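Local atomic coordinates of TipC2 (Streptococcus intermedius B196, PDB entry 6DHX), a protein that probably acts as an immunity protein, protecting the bacterium against an antibacterial toxin exported by its type VII secretion system. Residues Asp23-Glu28 with Ile79-Leu84; Glu46-Gln51 with Ser62-Asp67; Gly72-Ile77 with Ile92-Glu97. All blocks are in the same frame, centred on the assembly; numbering follows the deposited sequence.

Interaction 1. Residues Asp23-Glu28 with Ile79-Leu84; sequences DEIYQE and IDFSFL
The ring of Y26 takes the edge of F83 over one face and has the carbonyl oxygen of S82 in its plane at the rim. This is a T-shaped pair: the ring centroids stand 5.1 Å apart and the planes meet at 84°. CD1 of F83 does the touching, coming to 3.4 Å from CZ of Y26. The phenol reaches F83 because CG of Y26 is anti to its backbone N (chi1 179°), which carries the ring off the helix. Its hydroxyl is bonded to N88, so a tyrosine can offer an apolar face here and still satisfy its polar end. F83 in turn has CB of F81 over one of its faces.

F81 receives the helix at its ring edge, where CG2 of I25 lies in plane, 3.7 Å from CZ. Here CG2 is the branch anti to the backbone N, and the I25 side chain also packs on L167 and W170 of helix 151-173. No hydrogen bond crosses between 23-28 and 79-84, and the axes cross at -66° with 10.1 Å between them. Such packing is typical of alpha+beta folds, where a helix lies on an antiparallel sheet through aromatic and branched side chains.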
loop_
_atom_site.group_PDB
_atom_site.type_symbol
_atom_site.label_atom_id
_atom_site.label_comp_id
_atom_site.label_asym_id
_atom_site.label_seq_id
_atom_site.Cartn_x
_atom_site.Cartn_y
_atom_site.Cartn_z
ATOM N N ASP A 23 -7.002 -8.317 -6.421
ATOM C CA ASP A 23 -8.035 -8.179 -7.461
ATOM C C ASP A 23 -9.365 -7.765 -6.839
ATOM O O ASP A 23 -10.134 -7.001 -7.425
ATOM C CB ASP A 23 -8.297 -9.500 -8.195
ATOM C CG ASP A 23 -7.214 -9.896 -9.179
ATOM O OD1 ASP A 23 -6.442 -9.059 -9.696
ATOM O OD2 ASP A 23 -7.164 -11.125 -9.482
ATOM N N GLU A 24 -9.714 -8.368 -5.710
ATOM C CA GLU A 24 -11.004 -8.081 -5.109
ATOM C C GLU A 24 -11.095 -6.607 -4.708
ATOM O O GLU A 24 -12.074 -5.910 -5.022
ATOM C CB GLU A 24 -11.167 -9.040 -3.922
ATOM C CG GLU A 24 -12.478 -9.110 -3.298
ATOM C CD GLU A 24 -12.429 -10.103 -2.136
ATOM O OE1 GLU A 24 -11.921 -9.685 -1.074
ATOM O OE2 GLU A 24 -12.868 -11.267 -2.323
ATOM N N ILE A 25 -10.057 -6.100 -4.049
ATOM C CA ILE A 25 -10.004 -4.680 -3.694
ATOM C C ILE A 25 -10.033 -3.796 -4.943
ATOM O O ILE A 25 -10.778 -2.801 -4.990
ATOM C CB ILE A 25 -8.756 -4.369 -2.846
ATOM C CG1 ILE A 25 -8.809 -5.116 -1.495
ATOM C CG2 ILE A 25 -8.652 -2.841 -2.607
ATOM C CD1 ILE A 25 -7.383 -5.176 -0.746
ATOM N N TYR A 26 -9.219 -4.134 -5.945
ATOM C CA TYR A 26 -9.156 -3.328 -7.164
ATOM C C TYR A 26 -10.529 -3.290 -7.841
ATOM O O TYR A 26 -11.042 -2.213 -8.194
ATOM C CB TYR A 26 -8.091 -3.915 -8.111
ATOM C CG TYR A 26 -7.956 -3.168 -9.416
ATOM C CD1 TYR A 26 -8.840 -3.417 -10.476
ATOM C CD2 TYR A 26 -6.923 -2.217 -9.608
ATOM C CE1 TYR A 26 -8.714 -2.709 -11.671
ATOM C CE2 TYR A 26 -6.805 -1.508 -10.808
ATOM C CZ TYR A 26 -7.692 -1.769 -11.821
ATOM O OH TYR A 26 -7.613 -1.128 -13.017
ATOM N N GLN A 27 -11.133 -4.469 -8.033
ATOM C CA GLN A 27 -12.379 -4.530 -8.809
ATOM C C GLN A 27 -13.534 -3.909 -8.053
ATOM O O GLN A 27 -14.403 -3.272 -8.655
ATOM C CB GLN A 27 -12.687 -5.992 -9.171
ATOM C CG GLN A 27 -11.627 -6.504 -10.178
ATOM C CD GLN A 27 -11.789 -7.958 -10.587
ATOM O OE1 GLN A 27 -10.783 -8.656 -10.754
ATOM N NE2 GLN A 27 -13.044 -8.436 -10.770
ATOM N N GLU A 28 -13.617 -4.145 -6.740
ATOM C CA GLU A 28 -14.754 -3.546 -6.044
ATOM C C GLU A 28 -14.577 -2.038 -5.950
ATOM O O GLU A 28 -15.578 -1.306 -5.999
ATOM C CB GLU A 28 -14.901 -4.168 -4.667
ATOM C CG GLU A 28 -16.083 -3.646 -3.827
ATOM C CD GLU A 28 -17.471 -4.009 -4.341
ATOM O OE1 GLU A 28 -17.619 -4.813 -5.282
ATOM O OE2 GLU A 28 -18.426 -3.496 -3.722
ATOM N N ILE A 79 -3.580 3.897 0.347
ATOM C CA ILE A 79 -3.850 3.003 -0.783
ATOM C C ILE A 79 -4.150 3.876 -1.984
ATOM O O ILE A 79 -5.085 4.666 -1.940
ATOM C CB ILE A 79 -5.042 2.063 -0.532
ATOM C CG1 ILE A 79 -4.924 1.361 0.832
ATOM C CG2 ILE A 79 -5.133 1.055 -1.698
ATOM C CD1 ILE A 79 -6.211 0.587 1.226
ATOM N N ASP A 80 -3.364 3.749 -3.043
ATOM C CA ASP A 80 -3.619 4.491 -4.277
ATOM C C ASP A 80 -4.096 3.530 -5.352
ATOM O O ASP A 80 -3.581 2.426 -5.459
ATOM C CB ASP A 80 -2.352 5.202 -4.790
ATOM C CG ASP A 80 -2.005 6.422 -3.984
ATOM O OD1 ASP A 80 -2.921 7.053 -3.467
ATOM O OD2 ASP A 80 -0.802 6.726 -3.784
ATOM N N PHE A 81 -5.045 3.963 -6.181
ATOM C CA PHE A 81 -5.557 3.149 -7.283
ATOM C C PHE A 81 -5.200 3.777 -8.622
ATOM O O PHE A 81 -5.422 4.982 -8.801
ATOM C CB PHE A 81 -7.087 3.060 -7.166
ATOM C CG PHE A 81 -7.523 2.245 -6.003
ATOM C CD1 PHE A 81 -7.584 2.804 -4.730
ATOM C CD2 PHE A 81 -7.825 0.889 -6.162
ATOM C CE1 PHE A 81 -7.969 2.040 -3.592
ATOM C CE2 PHE A 81 -8.198 0.111 -5.050
ATOM C CZ PHE A 81 -8.247 0.692 -3.745
ATOM N N SER A 82 -4.624 2.985 -9.540
ATOM C CA SER A 82 -4.298 3.478 -10.880
ATOM C C SER A 82 -5.110 2.627 -11.834
ATOM O O SER A 82 -4.769 1.465 -12.079
ATOM C CB SER A 82 -2.805 3.386 -11.208
ATOM O OG SER A 82 -2.063 4.190 -10.305
ATOM N N PHE A 83 -6.201 3.186 -12.330
ATOM C CA PHE A 83 -7.076 2.415 -13.210
ATOM C C PHE A 83 -6.796 2.631 -14.686
ATOM O O PHE A 83 -7.177 1.787 -15.517
ATOM C CB PHE A 83 -8.542 2.803 -12.982
ATOM C CG PHE A 83 -9.065 2.540 -11.614
ATOM C CD1 PHE A 83 -8.875 1.309 -10.992
ATOM C CD2 PHE A 83 -9.826 3.533 -10.955
ATOM C CE1 PHE A 83 -9.404 1.058 -9.732
ATOM C CE2 PHE A 83 -10.340 3.290 -9.698
ATOM C CZ PHE A 83 -10.149 2.055 -9.080
ATOM N N LEU A 84 -6.201 3.761 -15.043
ATOM C CA LEU A 84 -6.217 4.213 -16.429
ATOM C C LEU A 84 -4.939 3.906 -17.204
ATOM O O LEU A 84 -4.955 4.005 -18.435
ATOM C CB LEU A 84 -6.434 5.738 -16.468
ATOM C CG LEU A 84 -7.842 6.310 -16.556
ATOM C CD1 LEU A 84 -8.870 5.527 -15.776
ATOM C CD2 LEU A 84 -7.844 7.810 -16.172
#

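Interaction 2. Residues Glu46-Gln51 with Ser62-Asp67; sequences EVHSYQ and SILYKD
Four backbone hydrogen bonds hold strands 46-51 and 62-65 as an antiparallel beta hairpin, with strand 74-82 pairing along the far edge of 59-65. E46 and L64 bond reciprocally, N of E46 to O of L64 at 2.8 Å, and both bonds lie in their carbonyl planes. H48 and S62 form the second hydrogen-bonded pair, less evenly: N of H48 meets O of S62 at 2.7 Å, nearly along the C=O axis, while N of S62 stands above the carbonyl plane of H48. Between them V47 and I63 make a non-hydrogen-bonded pair, where CA of I63 gives a CA-H...O contact to O of E46.

One side-chain hydrogen bond lies within strand 46-51. NE2 of H48 donates to OE1 of E46 at 2.9 Å, lying on the anti lone pair of that oxygen, with the acceptor close to the imidazole plane. The carboxylate's other oxygen, OE2, receives a weak bond from water 1, which accepts from N of D67.

Side chains also pack on both faces. On the side of V47 and I63, two beta-branched residues suited to a strand, CG2 of V47 rests 3.9 Å from CD1 of I63. On the side of E46, H48 and L64, CB of L64 lies 4.0 Å from CD2 of H48, and CD2 of L64 lies beside OE1 of E46. CE2 of Y50 reaches CB of S62 at 3.5 Å, while OG of S62 turns to D80. The aliphatic part of K66 crosses E46, CG to CG at 3.8 Å, and its NZ binds O of T43.

A carboxylate accepting from NE2 fixes the rotation of the imidazole and would tend to favour its protonated form, so the pair may approach an imidazolium-carboxylate ion pair.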
loop_
_atom_site.group_PDB
_atom_site.type_symbol
_atom_site.label_atom_id
_atom_site.label_comp_id
_atom_site.label_asym_id
_atom_site.label_seq_id
_atom_site.Cartn_x
_atom_site.Cartn_y
_atom_site.Cartn_z
ATOM N N GLU A 46 -9.929 8.125 5.371
ATOM C CA GLU A 46 -10.517 9.135 4.498
ATOM C C GLU A 46 -10.410 8.705 3.039
ATOM O O GLU A 46 -9.374 8.187 2.616
ATOM C CB GLU A 46 -9.774 10.458 4.630
ATOM C CG GLU A 46 -9.768 11.084 6.031
ATOM C CD GLU A 46 -8.764 12.231 6.162
ATOM O OE1 GLU A 46 -8.010 12.557 5.199
ATOM O OE2 GLU A 46 -8.721 12.810 7.256
ATOM N N VAL A 47 -11.433 8.999 2.267
ATOM C CA VAL A 47 -11.414 8.780 0.822
ATOM C C VAL A 47 -11.060 10.115 0.190
ATOM O O VAL A 47 -11.598 11.163 0.591
ATOM C CB VAL A 47 -12.778 8.274 0.300
ATOM C CG1 VAL A 47 -12.743 8.171 -1.214
ATOM C CG2 VAL A 47 -13.087 6.848 0.886
ATOM N N HIS A 48 -10.096 10.087 -0.752
ATOM C CA HIS A 48 -9.701 11.291 -1.477
ATOM C C HIS A 48 -9.884 11.050 -2.970
ATOM O O HIS A 48 -9.899 9.917 -3.447
ATOM C CB HIS A 48 -8.244 11.654 -1.190
ATOM C CG HIS A 48 -8.019 12.125 0.205
ATOM N ND1 HIS A 48 -8.048 13.452 0.545
ATOM C CD2 HIS A 48 -7.805 11.443 1.357
ATOM C CE1 HIS A 48 -7.846 13.582 1.845
ATOM N NE2 HIS A 48 -7.690 12.375 2.363
ATOM N N SER A 49 -9.991 12.131 -3.719
ATOM C CA SER A 49 -10.075 12.071 -5.174
ATOM C C SER A 49 -9.024 13.016 -5.723
ATOM O O SER A 49 -9.109 14.225 -5.485
ATOM C CB SER A 49 -11.465 12.529 -5.655
ATOM O OG SER A 49 -12.493 11.634 -5.208
ATOM N N TYR A 50 -8.076 12.497 -6.500
ATOM C CA TYR A 50 -7.009 13.318 -7.072
ATOM C C TYR A 50 -7.031 13.281 -8.597
ATOM O O TYR A 50 -7.354 12.254 -9.211
ATOM C CB TYR A 50 -5.659 12.812 -6.559
ATOM C CG TYR A 50 -5.505 12.912 -5.063
ATOM C CD1 TYR A 50 -5.734 14.126 -4.417
ATOM C CD2 TYR A 50 -5.074 11.825 -4.304
ATOM C CE1 TYR A 50 -5.570 14.268 -3.064
ATOM C CE2 TYR A 50 -4.920 11.959 -2.913
ATOM C CZ TYR A 50 -5.144 13.192 -2.320
ATOM O OH TYR A 50 -5.000 13.362 -0.971
ATOM N N GLN A 51 -6.655 14.402 -9.223
ATOM C CA GLN A 51 -6.728 14.507 -10.669
ATOM C C GLN A 51 -5.870 13.441 -11.359
ATOM O O GLN A 51 -4.701 13.247 -11.008
ATOM C CB GLN A 51 -6.257 15.896 -11.099
ATOM C CG GLN A 51 -6.236 16.061 -12.587
ATOM C CD GLN A 51 -7.635 16.267 -13.160
ATOM O OE1 GLN A 51 -8.148 15.416 -13.894
ATOM N NE2 GLN A 51 -8.247 17.402 -12.842
ATOM N N SER A 62 -7.950 7.626 -3.710
ATOM C CA SER A 62 -6.808 7.397 -2.836
ATOM C C SER A 62 -7.340 7.337 -1.418
ATOM O O SER A 62 -8.185 8.161 -1.047
ATOM C CB SER A 62 -5.789 8.542 -3.026
ATOM O OG SER A 62 -4.679 8.428 -2.165
ATOM N N ILE A 63 -6.882 6.342 -0.653
ATOM C CA ILE A 63 -7.367 6.068 0.695
ATOM C C ILE A 63 -6.252 6.454 1.655
ATOM O O ILE A 63 -5.092 6.071 1.439
ATOM C CB ILE A 63 -7.719 4.576 0.863
ATOM C CG1 ILE A 63 -8.645 4.074 -0.281
ATOM C CG2 ILE A 63 -8.271 4.303 2.261
ATOM C CD1 ILE A 63 -9.974 4.905 -0.467
ATOM N N LEU A 64 -6.586 7.201 2.692
ATOM C CA LEU A 64 -5.581 7.661 3.652
ATOM C C LEU A 64 -6.073 7.321 5.052
ATOM O O LEU A 64 -7.186 7.733 5.437
ATOM C CB LEU A 64 -5.387 9.207 3.546
ATOM C CG LEU A 64 -4.314 9.796 4.453
ATOM C CD1 LEU A 64 -2.927 9.253 3.942
ATOM C CD2 LEU A 64 -4.280 11.330 4.440
ATOM N N TYR A 65 -5.258 6.602 5.826
ATOM C CA TYR A 65 -5.678 6.310 7.195
ATOM C C TYR A 65 -5.672 7.578 8.036
ATOM O O TYR A 65 -4.734 8.379 7.981
ATOM C CB TYR A 65 -4.770 5.243 7.841
ATOM C CG TYR A 65 -5.289 3.873 7.515
ATOM C CD1 TYR A 65 -5.132 3.344 6.229
ATOM C CD2 TYR A 65 -5.998 3.133 8.457
ATOM C CE1 TYR A 65 -5.667 2.079 5.872
ATOM C CE2 TYR A 65 -6.549 1.883 8.130
ATOM C CZ TYR A 65 -6.375 1.368 6.842
ATOM O OH TYR A 65 -6.891 0.143 6.511
ATOM N N LYS A 66 -6.741 7.745 8.825
ATOM C CA LYS A 66 -6.876 8.878 9.733
ATOM C C LYS A 66 -5.866 8.781 10.870
ATOM O O LYS A 66 -5.463 7.698 11.286
ATOM C CB LYS A 66 -8.300 8.929 10.331
ATOM C CG LYS A 66 -9.438 9.117 9.305
ATOM C CD LYS A 66 -10.833 8.927 9.941
ATOM C CE LYS A 66 -11.978 9.172 8.932
ATOM N NZ LYS A 66 -13.358 8.890 9.562
ATOM N N ASP A 67 -5.478 9.941 11.394
ATOM C CA ASP A 67 -4.517 9.976 12.494
ATOM C C ASP A 67 -4.977 9.138 13.690
ATOM O O ASP A 67 -4.160 8.435 14.299
ATOM C CB ASP A 67 -4.264 11.421 12.903
ATOM C CG ASP A 67 -3.660 12.234 11.788
ATOM O OD1 ASP A 67 -2.963 11.646 10.920
ATOM O OD2 ASP A 67 -3.878 13.467 11.779
HETATM O O HOH W 1 -7.043 12.348 10.154
#

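Interaction 3. Residues Gly72-Ile77 with Ile92-Glu97; sequences GNYTKI and IYFEKE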
loop_
_atom_site.group_PDB
_atom_site.type_symbol
_atom_site.label_atom_id
_atom_site.label_comp_id
_atom_site.label_asym_id
_atom_site.label_seq_id
_atom_site.Cartn_x
_atom_site.Cartn_y
_atom_site.Cartn_z
ATOM N N GLY A 72 1.709 4.138 17.203
ATOM C CA GLY A 72 3.131 4.234 17.488
ATOM C C GLY A 72 3.910 5.149 16.564
ATOM O O GLY A 72 3.593 6.337 16.468
ATOM N N ASN A 73 4.922 4.622 15.871
ATOM C CA ASN A 73 5.761 5.462 15.027
ATOM C C ASN A 73 5.273 5.540 13.581
ATOM O O ASN A 73 5.984 6.108 12.735
ATOM C CB ASN A 73 7.216 4.970 15.043
ATOM C CG ASN A 73 7.923 5.273 16.353
ATOM O OD1 ASN A 73 8.519 4.389 16.971
ATOM N ND2 ASN A 73 7.860 6.530 16.781
ATOM N N TYR A 74 4.106 4.984 13.262
ATOM C CA TYR A 74 3.654 4.986 11.871
ATOM C C TYR A 74 3.063 6.344 11.524
ATOM O O TYR A 74 2.171 6.849 12.219
ATOM C CB TYR A 74 2.640 3.865 11.620
ATOM C CG TYR A 74 3.269 2.497 11.781
ATOM C CD1 TYR A 74 3.943 1.881 10.723
ATOM C CD2 TYR A 74 3.227 1.831 13.002
ATOM C CE1 TYR A 74 4.544 0.628 10.881
ATOM C CE2 TYR A 74 3.814 0.584 13.168
ATOM C CZ TYR A 74 4.469 -0.019 12.096
ATOM O OH TYR A 74 5.081 -1.254 12.266
ATOM N N THR A 75 3.556 6.931 10.440
ATOM C CA THR A 75 3.234 8.301 10.073
ATOM C C THR A 75 2.230 8.384 8.930
ATOM O O THR A 75 1.631 9.454 8.730
ATOM C CB THR A 75 4.516 9.059 9.683
ATOM O OG1 THR A 75 5.167 8.380 8.600
ATOM C CG2 THR A 75 5.467 9.114 10.856
ATOM N N LYS A 76 2.070 7.305 8.161
ATOM C CA LYS A 76 1.200 7.326 6.991
ATOM C C LYS A 76 0.870 5.898 6.589
ATOM O O LYS A 76 1.745 5.028 6.579
ATOM C CB LYS A 76 1.872 8.048 5.810
ATOM C CG LYS A 76 0.963 8.243 4.617
ATOM C CD LYS A 76 1.601 9.231 3.623
ATOM C CE LYS A 76 0.615 9.562 2.528
ATOM N NZ LYS A 76 1.193 10.558 1.536
ATOM N N ILE A 77 -0.384 5.669 6.215
ATOM C CA ILE A 77 -0.794 4.417 5.599
ATOM C C ILE A 77 -1.772 4.797 4.502
ATOM O O ILE A 77 -2.755 5.495 4.763
ATOM C CB ILE A 77 -1.465 3.438 6.607
ATOM C CG1 ILE A 77 -0.631 3.231 7.876
ATOM C CG2 ILE A 77 -1.798 2.086 5.893
ATOM C CD1 ILE A 77 -1.423 2.593 9.057
ATOM N N ILE A 92 -0.402 -0.221 -1.991
ATOM C CA ILE A 92 -0.581 -0.071 -0.548
ATOM C C ILE A 92 0.788 0.303 0.001
ATOM O O ILE A 92 1.750 -0.433 -0.212
ATOM C CB ILE A 92 -1.077 -1.378 0.096
ATOM C CG1 ILE A 92 -2.450 -1.772 -0.492
ATOM C CG2 ILE A 92 -1.064 -1.264 1.657
ATOM C CD1 ILE A 92 -2.775 -3.271 -0.228
ATOM N N TYR A 93 0.900 1.427 0.698
ATOM C CA TYR A 93 2.194 1.750 1.271
ATOM C C TYR A 93 2.029 2.352 2.653
ATOM O O TYR A 93 0.962 2.836 3.045
ATOM C CB TYR A 93 3.028 2.679 0.366
ATOM C CG TYR A 93 2.539 4.098 0.207
ATOM C CD1 TYR A 93 1.563 4.422 -0.734
ATOM C CD2 TYR A 93 3.099 5.124 0.980
ATOM C CE1 TYR A 93 1.128 5.756 -0.889
ATOM C CE2 TYR A 93 2.683 6.429 0.843
ATOM C CZ TYR A 93 1.695 6.753 -0.089
ATOM O OH TYR A 93 1.293 8.084 -0.239
ATOM N N PHE A 94 3.122 2.291 3.413
ATOM C CA PHE A 94 3.087 2.885 4.727
ATOM C C PHE A 94 4.486 3.329 5.083
ATOM O O PHE A 94 5.479 2.907 4.465
ATOM C CB PHE A 94 2.534 1.928 5.788
ATOM C CG PHE A 94 3.344 0.635 5.968
ATOM C CD1 PHE A 94 3.071 -0.487 5.185
ATOM C CD2 PHE A 94 4.323 0.542 6.959
ATOM C CE1 PHE A 94 3.775 -1.693 5.368
ATOM C CE2 PHE A 94 5.033 -0.648 7.135
ATOM C CZ PHE A 94 4.740 -1.781 6.365
ATOM N N GLU A 95 4.542 4.229 6.055
ATOM C CA GLU A 95 5.786 4.887 6.452
ATOM C C GLU A 95 5.877 4.931 7.968
ATOM O O GLU A 95 4.865 5.071 8.668
ATOM C CB GLU A 95 5.897 6.331 5.883
ATOM C CG GLU A 95 5.709 6.456 4.352
ATOM C CD GLU A 95 6.044 7.859 3.817
ATOM O OE1 GLU A 95 6.247 8.787 4.628
ATOM O OE2 GLU A 95 6.087 8.029 2.574
ATOM N N LYS A 96 7.101 4.789 8.466
ATOM C CA LYS A 96 7.398 4.709 9.888
ATOM C C LYS A 96 8.682 5.467 10.151
ATOM O O LYS A 96 9.652 5.368 9.384
ATOM C CB LYS A 96 7.555 3.250 10.336
ATOM C CG LYS A 96 7.586 3.050 11.854
ATOM C CD LYS A 96 7.907 1.607 12.201
ATOM C CE LYS A 96 9.388 1.446 12.519
ATOM N NZ LYS A 96 9.822 2.305 13.662
ATOM N N GLU A 97 8.705 6.231 11.229
ATOM C CA GLU A 97 9.957 6.877 11.578
ATOM C C GLU A 97 10.936 5.815 12.090
ATOM O O GLU A 97 10.549 4.927 12.857
ATOM C CB GLU A 97 9.716 7.968 12.622
ATOM C CG GLU A 97 10.931 8.861 12.813
ATOM C CD GLU A 97 10.880 9.674 14.102
ATOM O OE1 GLU A 97 10.069 9.331 14.998
ATOM O OE2 GLU A 97 11.668 10.645 14.220
HETATM O O HOH W 2 4.515 10.189 6.469
#
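Three backbone hydrogen bonds join 72-77 to 92-97, and their spacing records a beta bulge. N of E97 donates to O of N73 at 3.1 Å and N of T75 to O of E95 at 2.9 Å; beyond the one-residue shift between Y74 and K76, N of E95 finds O of K76 at 3.0 Å. This last bond lies in the carbonyl plane, whereas the first two donors stand above theirs.

Neighbouring strands take outward backbone groups (I77 with Y65, K96 with V104); side chains add more. OG1 of T75 lies 3.3 Å from O of E95, at best a weak bond, and meets water 2, which donates to OE1 of E95. Salt bridges to R103 and R105 grip that carboxylate, giving this buried acid countercharges. The extended chain of K76 brings NZ to OH of Y93, 3.0 Å away, as donor. K96 runs extended at first, setting its CD over one face of Y74, 4.0 Å from the ring centroid, a CH-pi contact through the lysine's aliphatic part; bends at chi3 (98°) and chi4 turn NZ back to O of E97. At the edge of that ring CE1 meets CD2 of F94.

Y74, I77, F94 and K96 share the face turned to helix 151-173, where OH of Y74 bonds H157; strands 59-65 and 102-111 flank this hairpin on its two outer edges.

In the fold
From the N terminus, helix 21-32 comes first, and interaction 1 closes the longest loop by laying it against the end of strand 74-82, 51 residues on. Interaction 2 falls wholly within that loop, as the hairpin of strands 45-51 and 59-65. Interaction 3 follows interaction 2 in series and forms the next hairpin, strands 74-82 and 89-99; it crosses interaction 1, since 72-77 precedes 79-84 and 92-97 follows it. Strand 74-82 serves interactions 1 and 3 directly and borders interaction 2 through 59-65, met by I79 O to I63 N and I77 O to Y65 N. One antiparallel run of sheet thus binds both hairpins and the N-terminal helix.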